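Side-chain contacts in 3-keto-5-aminohexanoate cleavage enzyme (Burkholderia xenovorans LB400, PDB 3E49), which probably cleaves beta-keto acids such as 3-keto-5-aminohexanoate at a zinc site within a TIM-barrel fold: residues 239-242 with 243-247; 253-257 with 258-262; 277-280 with 281-284. All coordinates share one frame; numbering follows the deposited sequence.

Contact 1: residues 239-242 with 243-247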
# COMPACT_ATOMS: atom_id res chain seq x y z
N HIS A 239 -18.89 -2.65 -10.08
CA HIS A 239 -17.96 -2.79 -8.95
C HIS A 239 -18.69 -2.90 -7.64
O HIS A 239 -18.08 -3.13 -6.58
CB HIS A 239 -17.06 -1.56 -8.89
CG HIS A 239 -16.37 -1.31 -10.18
ND1 HIS A 239 -15.43 -2.19 -10.67
CD2 HIS A 239 -16.51 -0.34 -11.11
CE1 HIS A 239 -15.02 -1.76 -11.85
NE2 HIS A 239 -15.65 -0.64 -12.14
N GLN A 240 -20.00 -2.79 -7.72
CA GLN A 240 -20.81 -2.83 -6.51
C GLN A 240 -20.50 -4.06 -5.61
O GLN A 240 -20.19 -3.93 -4.42
CB GLN A 240 -22.28 -2.84 -6.88
CG GLN A 240 -23.24 -2.86 -5.64
CD GLN A 240 -24.70 -2.86 -6.07
OE1 GLN A 240 -25.28 -3.92 -6.44
NE2 GLN A 240 -25.29 -1.67 -6.09
N ILE A 241 -20.70 -5.24 -6.15
CA ILE A 241 -20.53 -6.45 -5.34
C ILE A 241 -19.06 -6.78 -5.04
O ILE A 241 -18.71 -7.08 -3.91
CB ILE A 241 -21.31 -7.69 -5.89
CG1 ILE A 241 -22.78 -7.33 -6.10
CG2 ILE A 241 -21.08 -8.92 -4.95
CD1 ILE A 241 -23.58 -7.02 -4.75
N PRO A 242 -18.17 -6.76 -6.05
CA PRO A 242 -16.79 -7.06 -5.70
C PRO A 242 -16.17 -6.19 -4.62
O PRO A 242 -15.48 -6.67 -3.73
CB PRO A 242 -16.03 -6.83 -7.04
CG PRO A 242 -17.07 -7.09 -8.10
CD PRO A 242 -18.38 -6.57 -7.49
N LEU A 243 -16.37 -4.88 -4.71
CA LEU A 243 -15.78 -3.99 -3.72
C LEU A 243 -16.46 -4.16 -2.36
O LEU A 243 -15.81 -4.19 -1.34
CB LEU A 243 -15.79 -2.52 -4.22
CG LEU A 243 -14.84 -2.20 -5.42
CD1 LEU A 243 -14.92 -0.70 -5.78
CD2 LEU A 243 -13.38 -2.58 -5.06
N ALA A 244 -17.78 -4.33 -2.36
CA ALA A 244 -18.49 -4.55 -1.08
C ALA A 244 -17.97 -5.85 -0.43
O ALA A 244 -17.85 -5.95 0.78
CB ALA A 244 -19.95 -4.70 -1.36
N SER A 245 -17.71 -6.85 -1.26
CA SER A 245 -17.20 -8.14 -0.82
C SER A 245 -15.82 -7.97 -0.16
O SER A 245 -15.55 -8.49 0.93
CB SER A 245 -17.11 -9.09 -2.01
OG SER A 245 -18.39 -9.44 -2.49
N ILE A 246 -14.93 -7.24 -0.84
CA ILE A 246 -13.61 -6.97 -0.28
C ILE A 246 -13.73 -6.31 1.12
O ILE A 246 -13.04 -6.70 2.04
CB ILE A 246 -12.74 -6.18 -1.27
CG1 ILE A 246 -12.47 -7.07 -2.46
CG2 ILE A 246 -11.41 -5.66 -0.60
CD1 ILE A 246 -11.72 -6.32 -3.61
N GLY A 247 -14.61 -5.30 1.27
CA GLY A 247 -14.83 -4.64 2.52
C GLY A 247 -15.45 -5.55 3.54
O GLY A 247 -14.95 -5.61 4.69

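Contact 2: residues 253-257 with 258-262. With ZN (zinc ion), chain E.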
# COMPACT_ATOMS: atom_id res chain seq x y z
N ASN A 253 -18.81 -2.55 6.42
CA ASN A 253 -20.22 -2.57 6.14
C ASN A 253 -20.40 -2.33 4.67
O ASN A 253 -19.45 -1.98 4.00
CB ASN A 253 -20.90 -1.55 7.03
CG ASN A 253 -20.65 -1.88 8.47
OD1 ASN A 253 -21.16 -2.89 8.98
ND2 ASN A 253 -19.81 -1.09 9.12
N VAL A 254 -21.61 -2.53 4.15
CA VAL A 254 -21.79 -2.51 2.69
C VAL A 254 -22.96 -1.66 2.19
O VAL A 254 -23.98 -1.57 2.85
CB VAL A 254 -21.97 -3.95 2.19
CG1 VAL A 254 -20.73 -4.80 2.55
CG2 VAL A 254 -23.27 -4.60 2.79
N ARG A 255 -22.85 -1.12 0.99
CA ARG A 255 -23.92 -0.34 0.39
C ARG A 255 -24.23 -0.89 -0.96
O ARG A 255 -23.32 -1.12 -1.77
CB ARG A 255 -23.60 1.15 0.29
CG ARG A 255 -24.62 1.95 -0.46
CD ARG A 255 -24.45 3.40 -0.25
NE ARG A 255 -25.11 4.15 -1.30
CZ ARG A 255 -25.20 5.46 -1.36
NH1 ARG A 255 -24.79 6.23 -0.37
NH2 ARG A 255 -25.75 6.01 -2.41
N VAL A 256 -25.52 -1.14 -1.18
CA VAL A 256 -26.02 -1.60 -2.47
C VAL A 256 -27.17 -0.67 -2.90
O VAL A 256 -27.47 0.31 -2.22
CB VAL A 256 -26.42 -3.10 -2.47
CG1 VAL A 256 -25.19 -3.98 -2.12
CG2 VAL A 256 -27.56 -3.40 -1.48
N GLY A 257 -27.80 -0.96 -4.03
CA GLY A 257 -28.94 -0.18 -4.52
C GLY A 257 -28.89 0.28 -5.95
O GLY A 257 -27.83 0.51 -6.49
N LEU A 258 -30.08 0.48 -6.53
CA LEU A 258 -30.24 0.93 -7.92
C LEU A 258 -29.77 2.36 -8.14
O LEU A 258 -29.47 2.77 -9.29
CB LEU A 258 -31.69 0.70 -8.42
CG LEU A 258 -32.11 -0.68 -8.97
CD1 LEU A 258 -31.60 -1.84 -8.21
CD2 LEU A 258 -33.67 -0.75 -9.07
N GLU A 259 -29.65 3.12 -7.06
CA GLU A 259 -29.04 4.44 -7.14
C GLU A 259 -27.60 4.33 -7.69
O GLU A 259 -27.18 5.16 -8.45
CB GLU A 259 -28.94 5.09 -5.76
CG GLU A 259 -28.02 6.29 -5.74
CD GLU A 259 -28.17 7.23 -4.58
OE1 GLU A 259 -29.15 7.15 -3.80
OE2 GLU A 259 -27.26 8.08 -4.48
N ASP A 260 -26.90 3.29 -7.23
CA ASP A 260 -25.47 3.05 -7.44
C ASP A 260 -25.16 2.13 -8.61
O ASP A 260 -24.15 2.32 -9.28
CB ASP A 260 -24.87 2.42 -6.18
CG ASP A 260 -25.12 3.25 -4.91
OD1 ASP A 260 -25.28 4.49 -4.99
OD2 ASP A 260 -25.16 2.69 -3.80
N SER A 261 -25.99 1.12 -8.84
CA SER A 261 -25.82 0.17 -9.93
C SER A 261 -27.17 -0.28 -10.44
O SER A 261 -28.05 -0.64 -9.66
CB SER A 261 -25.08 -1.09 -9.50
OG SER A 261 -24.93 -1.95 -10.65
N LEU A 262 -27.32 -0.32 -11.76
CA LEU A 262 -28.56 -0.80 -12.36
C LEU A 262 -28.58 -2.32 -12.56
O LEU A 262 -29.64 -2.89 -12.82
CB LEU A 262 -28.81 -0.08 -13.69
CG LEU A 262 -29.13 1.41 -13.65
CD1 LEU A 262 -29.44 1.94 -14.97
CD2 LEU A 262 -30.35 1.63 -12.76
ZN ZN E . -27.48 9.52 -2.85
O HOH W 1 -26.62 11.48 -1.83
O HOH W 2 -25.13 9.16 -2.57

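Contact 3: residues 277-280 with 281-284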
# COMPACT_ATOMS: atom_id res chain seq x y z
N VAL A 277 -29.58 -6.68 -2.39
CA VAL A 277 -29.36 -6.97 -0.99
C VAL A 277 -29.14 -8.47 -0.87
O VAL A 277 -28.27 -8.94 -0.12
CB VAL A 277 -30.54 -6.50 -0.09
CG1 VAL A 277 -30.34 -6.95 1.35
CG2 VAL A 277 -30.74 -4.96 -0.14
N ARG A 278 -29.93 -9.25 -1.59
CA ARG A 278 -29.76 -10.72 -1.54
C ARG A 278 -28.42 -11.17 -2.08
O ARG A 278 -27.82 -12.10 -1.55
CB ARG A 278 -30.89 -11.44 -2.29
CG ARG A 278 -32.23 -11.35 -1.56
CD ARG A 278 -33.30 -12.27 -2.15
NE ARG A 278 -33.70 -11.89 -3.49
CZ ARG A 278 -34.63 -11.01 -3.79
NH1 ARG A 278 -35.32 -10.39 -2.83
NH2 ARG A 278 -34.89 -10.76 -5.06
N LYS A 279 -27.94 -10.51 -3.12
CA LYS A 279 -26.68 -10.90 -3.73
C LYS A 279 -25.52 -10.68 -2.75
O LYS A 279 -24.73 -11.57 -2.54
CB LYS A 279 -26.45 -10.15 -5.04
CG LYS A 279 -25.49 -10.81 -6.02
CD LYS A 279 -26.08 -12.14 -6.49
CE LYS A 279 -25.21 -12.86 -7.49
NZ LYS A 279 -25.54 -14.34 -7.53
N ILE A 280 -25.46 -9.52 -2.11
CA ILE A 280 -24.37 -9.26 -1.16
C ILE A 280 -24.52 -10.16 0.06
O ILE A 280 -23.54 -10.56 0.67
CB ILE A 280 -24.20 -7.76 -0.79
CG1 ILE A 280 -22.79 -7.53 -0.18
CG2 ILE A 280 -25.40 -7.23 0.15
CD1 ILE A 280 -21.56 -7.87 -1.14
N ARG A 281 -25.76 -10.52 0.38
CA ARG A 281 -25.96 -11.44 1.47
C ARG A 281 -25.42 -12.85 1.21
O ARG A 281 -25.02 -13.52 2.15
CB ARG A 281 -27.42 -11.42 1.93
CG ARG A 281 -27.75 -10.19 2.69
CD ARG A 281 -29.13 -10.34 3.24
NE ARG A 281 -29.22 -11.54 4.06
CZ ARG A 281 -30.35 -12.20 4.29
NH1 ARG A 281 -31.47 -11.85 3.72
NH2 ARG A 281 -30.33 -13.27 5.03
N GLN A 282 -25.28 -13.26 -0.05
CA GLN A 282 -24.67 -14.55 -0.38
C GLN A 282 -23.21 -14.54 0.07
O GLN A 282 -22.71 -15.51 0.65
CB GLN A 282 -24.73 -14.79 -1.90
CG GLN A 282 -26.13 -15.11 -2.43
CD GLN A 282 -26.17 -15.50 -3.92
OE1 GLN A 282 -25.28 -15.17 -4.71
NE2 GLN A 282 -27.23 -16.21 -4.30
N VAL A 283 -22.53 -13.43 -0.20
CA VAL A 283 -21.15 -13.20 0.26
C VAL A 283 -21.06 -13.12 1.77
O VAL A 283 -20.25 -13.80 2.42
CB VAL A 283 -20.55 -11.95 -0.40
CG1 VAL A 283 -19.10 -11.69 0.13
CG2 VAL A 283 -20.59 -12.11 -1.92
N ILE A 284 -21.91 -12.30 2.36
CA ILE A 284 -21.96 -12.18 3.84
C ILE A 284 -22.08 -13.55 4.49
O ILE A 284 -21.29 -13.90 5.35
CB ILE A 284 -23.06 -11.19 4.26
CG1 ILE A 284 -22.65 -9.76 3.80
CG2 ILE A 284 -23.34 -11.23 5.83
CD1 ILE A 284 -23.77 -8.70 3.84

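Contact 1: residues 239-242 with 243-247
Ser245 folds its hydroxyl back onto the carbonyl of Ile241, one turn earlier in helix 240-248. This helix is the crossover of a beta-alpha-beta unit in the TIM barrel, between strands 229-235 and 253-256. His239 precedes the helix, residues 240-242 begin it and 243-247 carry it on. The backbone bonds run from i+4 to i: Leu243 N reaches His239 O at 3.1 Å, and Ile246 N reaches Pro242 O at 3.0 Å. Pro242 has no N-H to give, which costs nothing in the first turn.

The tight side faces helix 273-286 and strand 253-256. Ala244 CB sits 3.2 Å from Gln240 O, and Ile280 lies over Ile241, Ala244 and Ser245. Gln240 points away from 243-247 at CB; its NE2 makes weak hydrogen bonds to Gln276 OE1 and Gly257 O.

The looser side is limited to the partly exposed His239 and Pro242. The side chains of His239 and Leu243 touch lightly, His239 CB lying 3.9 Å from Leu243 CD1, and the imidazole leads away from residues 243-247. Leu243 is buried against Leu214 of helix 211-225. Pro242 packs on Leu287 of the second subunit.

Ile241 O takes two donors. Ser245 N approaches nearly along the C=O axis. Ser245 OG, placed beside its own backbone N (chi1 -68°), donates to Ile241 O from above the carbonyl plane at 2.8 Å.

Contact 2: residues 253-257 with 258-262
Arg255 grips the carboxylate of Asp260 side-on with two nitrogens. Arg255 NE donates to Asp260 OD2 at 2.9 Å, and Arg255 NH2 donates to Asp260 OD1 at 3.0 Å. Each oxygen uses its syn lone pair. The fit is not flat: the guanidinium and carboxylate planes are 32° apart, and both acceptors are tilted out of the guanidinium plane.

Glu259 meets the same NH2 differently. Glu259 OE2 lies at the guanidinium edge, in plane, 3.3 Å from Arg255 NH2, while the two groups are turned 79° against each other. The ion pair through Glu259 OE1 is long. Glu259 OE2 is also the metal ligand, 2.2 Å from the zinc ion. Two waters, His50 and His52 complete the site, so the arginine is a second-shell residue beside a first-shell carboxylate.

Strand 253-256 belongs to the parallel TIM barrel, and the zinc site sits just beyond its C-terminal end, where barrel enzymes usually hold their active sites. Arg255 reaches from the strand to the carboxylates because CG is anti to the backbone N (chi1 174°) and the chain stays extended to NE. Its NH1 makes a further salt bridge with Glu170.

Behind the charged groups, the turn is fixed by Gly257 O. Ser261 N reaches Gly257 O at 3.0 Å in the carbonyl plane, and Asp260 N reaches the same Gly257 O at 3.0 Å from above that plane. Leu258 N is held by Asn273 OD1.

Contact 3: residues 277-280 with 281-284
Helix 273-286 packs against the TIM-barrel wall, and residues 277-284 form two of its turns. Ile284 N bonds to Ile280 O at 2.9 Å. Arg281 N bonds to Val277 O at 3.0 Å. Between them the pattern tightens: Gln282 N donates to Lys279 O from above its carbonyl plane, and only weakly to Arg278 O.

The buried face is apolar. Ile280 CD1 lies 4.3 Å from Val283 CB, and Ile280 CG2 lies 4.3 Å from Ile284 CD1. This face meets helix 240-248 and strands 10-13 and 253-256.

Arg281 runs its aliphatic part over the previous turn, with CG 3.1 Å from Val277 O and CD near Val277 CG1. The chain then bends at chi3 and leads away, and NH1 bonds to Ala44 O.

At the subunit boundary, Lys279 reaches forward across Gln282. Its chain bends at chi2 (65°), which brings the ammonium round to the glutamine amide. NZ also donates to Glu285 O of the second subunit. Lys279 NZ meets Gln282 OE1 at 3.0 Å, tilted 29° from the carbonyl plane.

Overall arrangement
The three contacts are neighbours in one wedge of the barrel. Contact 2 lies deepest, about 8 Å from the chain centre; contacts 1 and 3 have centres about 15 and 18 Å out, on the two helices. Strand 253-256 is common ground: Val254 CG1 touches Ala244 O of contact 1, while Val256 meets Val277 and Ile280 of contact 3. The helices meet directly, with Ala244 CB 3.6 Å from Ile280 CD1. Chemistry follows place. Contact 2 is a salt-bridge network with Glu259 bound to zinc. Contact 3 has an apolar inner face; contact 1 adds the buried polar Gln240 and Ser245. Both helices reach the second subunit; contact 3 alone has exposed residues, Arg278 and Arg281.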